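Local coordinates for protein GH59 galactosidase (PDB 2V4V) that binds xylose through this family 6 carbohydrate-binding module, one part of a larger glycoside hydrolase that probably acts on plant cell-wall polysaccharides, at residues N43-A55 against D94-H106. Sequence-based numbering, arbitrary orientation.
Sequences NVDFGDGVGGFQA and DAKCTVSGVTGKH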
loop_
_atom_site.group_PDB
_atom_site.type_symbol
_atom_site.label_atom_id
_atom_site.label_comp_id
_atom_site.label_asym_id
_atom_site.label_seq_id
_atom_site.Cartn_x
_atom_site.Cartn_y
_atom_site.Cartn_z
ATOM N N ASN A 43 10.513 5.076 8.758
ATOM C CA ASN A 43 10.439 6.326 9.515
ATOM C C ASN A 43 9.242 7.175 9.136
ATOM O O ASN A 43 9.374 8.386 8.837
ATOM C CB ASN A 43 11.705 7.146 9.291
ATOM C CG ASN A 43 12.952 6.399 9.682
ATOM O OD1 ASN A 43 12.913 5.559 10.586
ATOM N ND2 ASN A 43 14.074 6.678 8.983
ATOM N N VAL A 44 8.082 6.542 9.110
ATOM C CA VAL A 44 6.845 7.272 8.882
ATOM C C VAL A 44 6.322 7.792 10.237
ATOM O O VAL A 44 6.213 7.030 11.205
ATOM C CB VAL A 44 5.776 6.381 8.235
ATOM C CG1 VAL A 44 4.489 7.134 8.087
ATOM C CG2 VAL A 44 6.240 5.852 6.845
ATOM N N ASP A 45 6.019 9.087 10.270
ATOM C CA ASP A 45 5.576 9.725 11.516
ATOM C C ASP A 45 4.059 9.839 11.502
ATOM O O ASP A 45 3.492 10.555 10.688
ATOM C CB ASP A 45 6.214 11.116 11.638
ATOM C CG ASP A 45 5.951 11.793 12.982
ATOM O OD1 ASP A 45 5.228 11.238 13.853
ATOM O OD2 ASP A 45 6.512 12.900 13.148
ATOM N N PHE A 46 3.413 9.089 12.403
ATOM C CA PHE A 46 1.977 9.115 12.543
ATOM C C PHE A 46 1.452 10.201 13.458
ATOM O O PHE A 46 0.234 10.404 13.531
ATOM C CB PHE A 46 1.491 7.771 13.112
ATOM C CG PHE A 46 1.541 6.677 12.100
ATOM C CD1 PHE A 46 0.445 6.452 11.257
ATOM C CD2 PHE A 46 2.754 5.967 11.890
ATOM C CE1 PHE A 46 0.514 5.447 10.263
ATOM C CE2 PHE A 46 2.843 4.980 10.935
ATOM C CZ PHE A 46 1.723 4.707 10.113
ATOM N N GLY A 47 2.350 10.879 14.172
ATOM C CA GLY A 47 1.931 11.832 15.222
ATOM C C GLY A 47 0.905 11.177 16.136
ATOM O O GLY A 47 1.049 10.004 16.542
ATOM N N ASP A 48 -0.174 11.903 16.406
ATOM C CA ASP A 48 -1.290 11.373 17.190
ATOM C C ASP A 48 -2.562 11.841 16.506
ATOM O O ASP A 48 -2.913 13.034 16.589
ATOM C CB ASP A 48 -1.193 11.884 18.643
ATOM C CG ASP A 48 -2.519 11.847 19.395
ATOM O OD1 ASP A 48 -2.893 12.931 19.933
ATOM O OD2 ASP A 48 -3.160 10.766 19.465
ATOM N N GLY A 49 -3.241 10.943 15.802
ATOM C CA GLY A 49 -4.467 11.356 15.086
ATOM C C GLY A 49 -4.943 10.450 13.963
ATOM O O GLY A 49 -6.006 10.728 13.398
ATOM N N VAL A 50 -4.191 9.374 13.647
ATOM C CA VAL A 50 -4.496 8.560 12.435
ATOM C C VAL A 50 -5.864 7.880 12.528
ATOM O O VAL A 50 -6.220 7.354 13.591
ATOM C CB VAL A 50 -3.404 7.482 12.126
ATOM C CG1 VAL A 50 -3.467 6.281 13.124
ATOM C CG2 VAL A 50 -3.542 6.998 10.668
ATOM N N GLY A 51 -6.635 7.914 11.436
ATOM C CA GLY A 51 -7.911 7.209 11.399
ATOM C C GLY A 51 -8.164 6.371 10.133
ATOM O O GLY A 51 -9.031 5.517 10.106
ATOM N N GLY A 52 -7.374 6.612 9.084
ATOM C CA GLY A 52 -7.680 5.979 7.806
ATOM C C GLY A 52 -6.496 5.866 6.870
ATOM O O GLY A 52 -5.445 6.431 7.115
ATOM N N PHE A 53 -6.725 5.166 5.759
ATOM C CA PHE A 53 -5.666 4.901 4.742
ATOM C C PHE A 53 -6.345 4.901 3.372
ATOM O O PHE A 53 -7.456 4.379 3.223
ATOM C CB PHE A 53 -5.077 3.531 5.037
ATOM C CG PHE A 53 -4.122 2.976 3.980
ATOM C CD1 PHE A 53 -2.738 3.192 4.072
ATOM C CD2 PHE A 53 -4.604 2.146 2.965
ATOM C CE1 PHE A 53 -1.879 2.595 3.168
ATOM C CE2 PHE A 53 -3.739 1.556 2.048
ATOM C CZ PHE A 53 -2.370 1.789 2.156
ATOM N N GLN A 54 -5.660 5.504 2.399
ATOM C CA GLN A 54 -6.153 5.622 1.034
ATOM C C GLN A 54 -5.035 5.187 0.118
ATOM O O GLN A 54 -3.900 5.685 0.230
ATOM C CB GLN A 54 -6.562 7.081 0.776
ATOM C CG GLN A 54 -7.072 7.408 -0.626
ATOM C CD GLN A 54 -7.171 8.918 -0.863
ATOM O OE1 GLN A 54 -6.603 9.727 -0.104
ATOM N NE2 GLN A 54 -7.848 9.303 -1.943
ATOM N N ALA A 55 -5.348 4.251 -0.780
ATOM C CA ALA A 55 -4.346 3.790 -1.752
ATOM C C ALA A 55 -4.872 3.930 -3.179
ATOM O O ALA A 55 -6.045 3.634 -3.451
ATOM C CB ALA A 55 -4.005 2.334 -1.487
ATOM N N ASP A 94 -9.498 4.582 -5.965
ATOM C CA ASP A 94 -9.090 4.744 -4.572
ATOM C C ASP A 94 -9.632 3.583 -3.735
ATOM O O ASP A 94 -10.851 3.333 -3.666
ATOM C CB ASP A 94 -9.636 6.048 -3.990
ATOM C CG ASP A 94 -9.026 7.314 -4.610
ATOM O OD1 ASP A 94 -7.977 7.289 -5.295
ATOM O OD2 ASP A 94 -9.602 8.393 -4.331
ATOM N N ALA A 95 -8.720 2.876 -3.082
ATOM C CA ALA A 95 -9.111 1.843 -2.112
ATOM C C ALA A 95 -8.921 2.483 -0.750
ATOM O O ALA A 95 -7.960 3.276 -0.552
ATOM C CB ALA A 95 -8.237 0.584 -2.280
ATOM N N LYS A 96 -9.800 2.179 0.208
ATOM C CA LYS A 96 -9.746 2.917 1.472
ATOM C C LYS A 96 -10.111 1.972 2.630
ATOM O O LYS A 96 -10.940 1.071 2.458
ATOM C CB LYS A 96 -10.778 4.062 1.423
ATOM C CG LYS A 96 -10.348 5.140 0.390
ATOM C CD LYS A 96 -11.428 6.167 0.092
ATOM C CE LYS A 96 -12.444 5.640 -0.936
ATOM N NZ LYS A 96 -13.331 6.778 -1.376
ATOM N N CYS A 97 -9.542 2.256 3.802
ATOM C CA CYS A 97 -9.902 1.512 5.005
ATOM C C CYS A 97 -9.650 2.350 6.262
ATOM O O CYS A 97 -8.954 3.405 6.224
ATOM C CB CYS A 97 -9.161 0.180 5.120
ATOM S SG CYS A 97 -7.347 0.412 5.326
ATOM N N THR A 98 -10.246 1.898 7.361
ATOM C CA THR A 98 -9.915 2.507 8.625
ATOM C C THR A 98 -8.603 1.944 9.170
ATOM O O THR A 98 -8.147 0.852 8.797
ATOM C CB THR A 98 -11.029 2.264 9.658
ATOM O OG1 THR A 98 -11.246 0.861 9.814
ATOM C CG2 THR A 98 -12.325 2.962 9.224
ATOM N N VAL A 99 -8.019 2.676 10.111
ATOM C CA VAL A 99 -6.728 2.287 10.691
ATOM C C VAL A 99 -6.857 2.474 12.191
ATOM O O VAL A 99 -7.467 3.455 12.645
ATOM C CB VAL A 99 -5.630 3.189 10.102
ATOM C CG1 VAL A 99 -4.279 3.070 10.823
ATOM C CG2 VAL A 99 -5.482 2.773 8.615
ATOM N N SER A 100 -6.347 1.490 12.923
ATOM C CA SER A 100 -6.302 1.538 14.406
ATOM C C SER A 100 -5.427 2.686 14.876
ATOM O O SER A 100 -4.487 3.080 14.201
ATOM C CB SER A 100 -5.680 0.249 14.929
ATOM O OG SER A 100 -6.526 -0.872 14.607
ATOM N N GLY A 101 -5.731 3.177 16.072
ATOM C CA GLY A 101 -4.948 4.281 16.583
ATOM C C GLY A 101 -3.507 3.877 16.820
ATOM O O GLY A 101 -3.201 2.819 17.437
ATOM N N VAL A 102 -2.607 4.762 16.378
ATOM C CA VAL A 102 -1.198 4.566 16.622
ATOM C C VAL A 102 -0.495 5.903 16.813
ATOM O O VAL A 102 -1.029 6.953 16.436
ATOM C CB VAL A 102 -0.554 3.664 15.551
ATOM C CG1 VAL A 102 -0.100 4.462 14.396
ATOM C CG2 VAL A 102 0.622 2.914 16.164
ATOM N N THR A 103 0.682 5.861 17.423
ATOM C CA THR A 103 1.451 7.066 17.687
ATOM C C THR A 103 2.843 6.924 17.094
ATOM O O THR A 103 3.267 5.825 16.735
ATOM C CB THR A 103 1.572 7.339 19.198
ATOM O OG1 THR A 103 1.930 6.129 19.878
ATOM C CG2 THR A 103 0.254 7.856 19.753
ATOM N N GLY A 104 3.552 8.040 16.992
ATOM C CA GLY A 104 4.997 8.006 16.847
ATOM C C GLY A 104 5.463 7.555 15.481
ATOM O O GLY A 104 4.689 7.481 14.529
ATOM N N LYS A 105 6.758 7.240 15.420
ATOM C CA LYS A 105 7.448 6.929 14.173
ATOM C C LYS A 105 7.568 5.415 14.029
ATOM O O LYS A 105 7.941 4.718 14.978
ATOM C CB LYS A 105 8.841 7.561 14.233
ATOM C CG LYS A 105 8.861 9.076 14.105
ATOM C CD LYS A 105 8.565 9.738 15.465
ATOM C CE LYS A 105 8.999 11.206 15.550
ATOM N NZ LYS A 105 8.233 11.880 16.667
ATOM N N HIS A 106 7.214 4.895 12.845
ATOM C CA HIS A 106 7.305 3.472 12.585
ATOM C C HIS A 106 7.680 3.218 11.144
ATOM O O HIS A 106 7.393 4.050 10.289
ATOM C CB HIS A 106 5.941 2.852 12.849
ATOM C CG HIS A 106 5.599 2.851 14.306
ATOM N ND1 HIS A 106 4.799 3.805 14.915
ATOM C CD2 HIS A 106 6.000 2.011 15.283
ATOM C CE1 HIS A 106 4.716 3.532 16.213
ATOM N NE2 HIS A 106 5.441 2.456 16.461
HETATM O O HOH W 1 5.397 12.434 16.228
HETATM O O HOH W 2 -1.667 8.802 14.685
HETATM O O HOH W 3 -7.927 5.359 14.528
#
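Phe46 and Val102 pack together where two antiparallel chain segments run side by side from one sheet to the other of a family 6 carbohydrate-binding module, a beta-sandwich. Each segment leaves one sheet and enters the other. Strand 52-55 pairs with 94-98 in one sheet, and Val44 and Asp45 pair with His106 and Lys105 in the other.

Phe46 can be followed outward from its backbone. Phe46 CB lies 3.5 Å from Gly104 O and also touches Val102 CG1. CG is anti to the carbonyl carbon (chi1 -74°), which brings the ring under Val102. Val102 CG1 sits over one face, 3.6 Å from Phe46 CG and displaced toward the rim, a CH-pi contact. CD1 lies under the same methyl. CD2 presents the ring edge to Gly104 O, and CE2 reaches His106 CB. Phe127 of strand 121-128 meets this ring edge-to-face.

Val50 continues the apolar row between the sheets. Its CG1 touches Val102 CG1, and its CG2 touches Val99 CG1. Val99 CG2 in turn lies 3.7 Å from Phe53 CB. Phe53 CB also touches Cys97 SG. Gly51 and Gly52 form a classic beta bulge opposite Ser128.

On the outer side, Gln54 NE2 donates a weak hydrogen bond to Asp94 OD2; Asp94 OD1 is in a salt bridge with Arg56. Asp45 OD1 closes an Asx turn by accepting from Gly47 N. One water joins Asp45 OD1 to Lys105 NZ. Between the segments, another water donates to Phe46 O and Val102 O and accepts from Val50 N, 2.8 Å away.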